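Local coordinates for alanine racemase (Oenococcus oeni PSU-1, PDB 3HUR), which belongs to the alanine racemase family, whose members join an N-terminal TIM-barrel domain to a beta-rich C-terminal domain, at residues A[8-20]-A[366-379]. Residues are numbered along the deposited sequence; the frame is centred on the assembly and turned at random.
Sequences RPTWVSVDLDAAA and LAPRIKRIYTGDLA. With SO4 (sulfate ion), chain C; SO4 (sulfate ion), chain D.
Val12 lies beside Arg372, both side chains on the same face of a two-strand parallel pairing between 10-15 and 372-375. Val12 N donates to Lys371 O at 3.0 Å and Val12 O accepts from Ile373 N; Val14 repeats the pattern with Ile373 O and Thr375 N. The last bond differs: Thr375 N, 3.1 Å from Val14 O, sits 43° out of the carbonyl plane, whereas the other three run nearly straight along the C=O.

The Arg372 chain can be followed outward. Its CB and CG leave the strand with CG anti to the carbonyl carbon and 4.3 Å from Val14 CG2, and a bend at chi2 (56°) turns the rest of the chain back toward the 366-370 loop. CD passes 4.2 Å from Val12 CB; NE and then CZ draw progressively closer to Val12 CG2, and the guanidinium lays one face against that methyl, which is 3.5 Å from NH1. NH2 donates to Leu366 O at 2.8 Å and also to Gly45 O, while NH1 reaches Ala367 O and Ile370 O. Ala367 O is thus gripped from opposite faces of its plane, by NH1 and by Ile370 N, the latter closing a type I turn. Several bonds in differing directions fix the guanidinium's rotation.

Strand 10-15 also pairs antiparallel with 251-263, so it is flanked by two strands of the mixed sheet of the C-terminal domain, although the chain then enters helix 16-30 of the barrel domain. Beyond Val14, whose CB packs on Tyr374 CD2 at 3.7 Å, Leu16 approaches the same ring obliquely.

At the helix starts, Asp15 OD1 caps helix 16-30 by accepting from Ala18 N. Asp17 reaches across to the other helix, OD1 taking Leu378 N at 3.3 Å from above the carboxylate plane.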
# COMPACT_ATOMS: atom_id res chain seq x y z
N ARG A 8 -1.30 -25.51 0.16
CA ARG A 8 -1.45 -24.73 -1.10
C ARG A 8 -2.90 -24.18 -1.22
O ARG A 8 -3.71 -24.73 -1.98
CB ARG A 8 -1.12 -25.65 -2.29
CG ARG A 8 -1.34 -25.08 -3.68
CD ARG A 8 -0.07 -24.66 -4.34
NE ARG A 8 0.94 -25.72 -4.46
CZ ARG A 8 2.25 -25.51 -4.27
NH1 ARG A 8 3.11 -26.53 -4.39
NH2 ARG A 8 2.72 -24.30 -3.94
N PRO A 9 -3.23 -23.16 -0.43
CA PRO A 9 -4.60 -22.70 -0.25
C PRO A 9 -5.08 -21.88 -1.39
O PRO A 9 -6.31 -21.78 -1.63
CB PRO A 9 -4.53 -21.82 0.99
CG PRO A 9 -3.06 -21.47 1.19
CD PRO A 9 -2.31 -22.64 0.59
N THR A 10 -4.14 -21.27 -2.12
CA THR A 10 -4.52 -20.55 -3.29
C THR A 10 -3.50 -20.83 -4.38
O THR A 10 -2.37 -21.20 -4.08
CB THR A 10 -4.56 -19.06 -2.99
OG1 THR A 10 -3.28 -18.61 -2.51
CG2 THR A 10 -5.62 -18.74 -1.99
N TRP A 11 -3.88 -20.66 -5.63
CA TRP A 11 -2.98 -20.84 -6.74
C TRP A 11 -3.55 -20.24 -8.05
O TRP A 11 -4.74 -19.92 -8.12
CB TRP A 11 -2.68 -22.33 -6.92
CG TRP A 11 -3.86 -23.15 -7.28
CD1 TRP A 11 -4.29 -23.46 -8.53
CD2 TRP A 11 -4.76 -23.80 -6.37
NE1 TRP A 11 -5.43 -24.25 -8.46
CE2 TRP A 11 -5.74 -24.46 -7.14
CE3 TRP A 11 -4.85 -23.88 -4.97
CZ2 TRP A 11 -6.75 -25.20 -6.58
CZ3 TRP A 11 -5.87 -24.59 -4.42
CH2 TRP A 11 -6.80 -25.25 -5.21
N VAL A 12 -2.70 -20.07 -9.05
CA VAL A 12 -3.09 -19.62 -10.40
C VAL A 12 -3.10 -20.82 -11.26
O VAL A 12 -2.08 -21.47 -11.41
CB VAL A 12 -2.10 -18.67 -11.09
CG1 VAL A 12 -2.61 -18.30 -12.51
CG2 VAL A 12 -1.88 -17.43 -10.27
N SER A 13 -4.26 -21.10 -11.83
CA SER A 13 -4.49 -22.28 -12.62
C SER A 13 -4.39 -21.84 -14.10
O SER A 13 -5.11 -20.95 -14.52
CB SER A 13 -5.88 -22.81 -12.30
OG SER A 13 -6.18 -23.87 -13.16
N VAL A 14 -3.54 -22.50 -14.86
CA VAL A 14 -3.21 -22.15 -16.21
C VAL A 14 -3.54 -23.32 -17.16
O VAL A 14 -2.92 -24.38 -17.10
CB VAL A 14 -1.70 -21.86 -16.34
CG1 VAL A 14 -1.37 -21.55 -17.80
CG2 VAL A 14 -1.24 -20.75 -15.38
N ASP A 15 -4.51 -23.14 -18.03
CA ASP A 15 -4.95 -24.20 -18.92
C ASP A 15 -4.18 -24.14 -20.25
O ASP A 15 -4.41 -23.25 -21.10
CB ASP A 15 -6.43 -24.03 -19.17
CG ASP A 15 -6.92 -24.86 -20.30
OD1 ASP A 15 -6.07 -25.51 -20.95
OD2 ASP A 15 -8.13 -24.82 -20.55
N LEU A 16 -3.27 -25.08 -20.44
CA LEU A 16 -2.34 -24.98 -21.57
C LEU A 16 -3.00 -25.29 -22.86
O LEU A 16 -2.51 -24.84 -23.89
CB LEU A 16 -1.13 -25.90 -21.39
CG LEU A 16 -0.18 -25.51 -20.24
CD1 LEU A 16 0.89 -26.58 -19.99
CD2 LEU A 16 0.45 -24.15 -20.52
N ASP A 17 -4.10 -26.05 -22.82
CA ASP A 17 -4.89 -26.32 -24.02
C ASP A 17 -5.44 -25.02 -24.58
O ASP A 17 -5.44 -24.80 -25.78
CB ASP A 17 -6.12 -27.21 -23.74
CG ASP A 17 -5.77 -28.69 -23.50
OD1 ASP A 17 -4.99 -29.30 -24.27
OD2 ASP A 17 -6.34 -29.25 -22.55
N ALA A 18 -5.93 -24.17 -23.68
CA ALA A 18 -6.51 -22.91 -24.06
C ALA A 18 -5.44 -21.99 -24.61
O ALA A 18 -5.68 -21.27 -25.57
CB ALA A 18 -7.26 -22.26 -22.88
N ALA A 19 -4.23 -22.04 -24.07
CA ALA A 19 -3.16 -21.24 -24.66
C ALA A 19 -2.89 -21.69 -26.12
O ALA A 19 -2.61 -20.86 -27.00
CB ALA A 19 -1.85 -21.28 -23.81
N ALA A 20 -2.94 -23.00 -26.35
CA ALA A 20 -2.63 -23.55 -27.65
C ALA A 20 -3.70 -23.07 -28.60
O ALA A 20 -3.42 -22.51 -29.66
CB ALA A 20 -2.62 -25.05 -27.62
N LEU A 366 -0.16 -10.40 -11.57
CA LEU A 366 -1.13 -11.39 -11.14
C LEU A 366 -0.52 -12.28 -10.03
O LEU A 366 0.21 -13.22 -10.32
CB LEU A 366 -1.62 -12.22 -12.32
CG LEU A 366 -2.70 -13.24 -12.00
CD1 LEU A 366 -4.00 -12.56 -11.61
CD2 LEU A 366 -2.96 -14.27 -13.11
N ALA A 367 -0.81 -11.95 -8.76
CA ALA A 367 -0.61 -12.85 -7.60
C ALA A 367 0.75 -13.47 -7.66
O ALA A 367 0.89 -14.67 -7.70
CB ALA A 367 -1.65 -13.93 -7.55
N PRO A 368 1.76 -12.63 -7.65
CA PRO A 368 3.13 -13.06 -7.85
C PRO A 368 3.67 -14.05 -6.81
O PRO A 368 4.66 -14.76 -7.10
CB PRO A 368 3.94 -11.78 -7.84
CG PRO A 368 3.11 -10.78 -7.15
CD PRO A 368 1.65 -11.24 -7.18
N ARG A 369 3.03 -14.14 -5.66
CA ARG A 369 3.56 -14.94 -4.59
C ARG A 369 2.98 -16.32 -4.52
O ARG A 369 3.44 -17.09 -3.69
CB ARG A 369 3.41 -14.21 -3.26
CG ARG A 369 4.42 -13.04 -3.15
CD ARG A 369 4.27 -12.23 -1.89
NE ARG A 369 2.89 -11.84 -1.65
CZ ARG A 369 2.34 -11.75 -0.43
NH1 ARG A 369 3.04 -12.02 0.67
NH2 ARG A 369 1.06 -11.39 -0.33
N ILE A 370 2.01 -16.65 -5.39
CA ILE A 370 1.41 -18.00 -5.42
C ILE A 370 1.83 -18.84 -6.66
O ILE A 370 2.25 -18.32 -7.67
CB ILE A 370 -0.15 -17.96 -5.26
CG1 ILE A 370 -0.85 -17.55 -6.54
CG2 ILE A 370 -0.55 -17.02 -4.16
CD1 ILE A 370 -2.39 -17.38 -6.35
N LYS A 371 1.70 -20.16 -6.56
CA LYS A 371 2.26 -21.06 -7.51
C LYS A 371 1.36 -21.15 -8.73
O LYS A 371 0.14 -21.02 -8.62
CB LYS A 371 2.40 -22.45 -6.88
CG LYS A 371 2.97 -23.52 -7.81
CD LYS A 371 4.22 -24.14 -7.25
CE LYS A 371 4.75 -25.29 -8.13
NZ LYS A 371 6.17 -25.55 -7.73
N ARG A 372 1.98 -21.43 -9.86
CA ARG A 372 1.25 -21.70 -11.06
C ARG A 372 1.02 -23.20 -11.15
O ARG A 372 1.98 -23.95 -11.08
CB ARG A 372 2.05 -21.18 -12.26
CG ARG A 372 1.81 -19.73 -12.58
CD ARG A 372 2.08 -18.79 -11.45
NE ARG A 372 1.95 -17.42 -11.93
CZ ARG A 372 1.64 -16.34 -11.21
NH1 ARG A 372 1.43 -16.38 -9.91
NH2 ARG A 372 1.54 -15.17 -11.82
N ILE A 373 -0.24 -23.61 -11.30
CA ILE A 373 -0.64 -24.99 -11.50
C ILE A 373 -1.17 -25.18 -12.95
O ILE A 373 -1.97 -24.38 -13.44
CB ILE A 373 -1.75 -25.36 -10.49
CG1 ILE A 373 -1.22 -25.22 -9.03
CG2 ILE A 373 -2.29 -26.79 -10.71
CD1 ILE A 373 0.14 -25.86 -8.73
N TYR A 374 -0.74 -26.24 -13.63
CA TYR A 374 -1.15 -26.44 -15.01
C TYR A 374 -2.22 -27.52 -15.11
O TYR A 374 -2.02 -28.63 -14.63
CB TYR A 374 0.08 -26.72 -15.87
CG TYR A 374 1.06 -25.61 -15.74
CD1 TYR A 374 2.07 -25.63 -14.78
CD2 TYR A 374 0.92 -24.46 -16.51
CE1 TYR A 374 2.94 -24.54 -14.61
CE2 TYR A 374 1.79 -23.39 -16.37
CZ TYR A 374 2.77 -23.41 -15.44
OH TYR A 374 3.57 -22.31 -15.35
N THR A 375 -3.33 -27.19 -15.75
CA THR A 375 -4.43 -28.16 -15.96
C THR A 375 -4.60 -28.50 -17.42
O THR A 375 -4.05 -27.81 -18.26
CB THR A 375 -5.79 -27.59 -15.56
OG1 THR A 375 -6.10 -26.51 -16.44
CG2 THR A 375 -5.78 -27.09 -14.11
N GLY A 376 -5.37 -29.56 -17.69
CA GLY A 376 -5.77 -29.96 -19.05
C GLY A 376 -4.94 -31.08 -19.64
O GLY A 376 -3.86 -31.37 -19.16
N ASP A 377 -5.46 -31.71 -20.70
CA ASP A 377 -4.85 -32.90 -21.31
C ASP A 377 -3.46 -32.57 -21.81
O ASP A 377 -2.52 -33.33 -21.61
CB ASP A 377 -5.70 -33.42 -22.50
CG ASP A 377 -7.09 -34.00 -22.08
OD1 ASP A 377 -7.29 -34.39 -20.89
OD2 ASP A 377 -7.98 -34.10 -22.96
N LEU A 378 -3.32 -31.43 -22.45
CA LEU A 378 -1.98 -31.01 -22.89
C LEU A 378 -0.98 -30.97 -21.74
O LEU A 378 0.17 -31.34 -21.89
CB LEU A 378 -2.05 -29.63 -23.52
CG LEU A 378 -1.49 -29.40 -24.92
CD1 LEU A 378 -1.44 -27.89 -25.13
CD2 LEU A 378 -0.13 -30.06 -25.09
N ALA A 379 -1.42 -30.49 -20.59
CA ALA A 379 -0.60 -30.44 -19.40
C ALA A 379 -0.07 -31.81 -18.94
O ALA A 379 1.09 -31.93 -18.55
CB ALA A 379 -1.39 -29.81 -18.28
S SO4 C . 0.14 -10.68 -3.55
O1 SO4 C . -0.62 -10.77 -2.28
O2 SO4 C . 1.24 -9.79 -3.15
O3 SO4 C . 0.50 -12.07 -4.07
O4 SO4 C . -0.71 -10.06 -4.59
S SO4 D . 6.36 -25.54 -2.87
O1 SO4 D . 5.80 -24.19 -2.86
O2 SO4 D . 6.05 -26.34 -1.65
O3 SO4 D . 5.84 -26.12 -4.11
O4 SO4 D . 7.81 -25.36 -2.98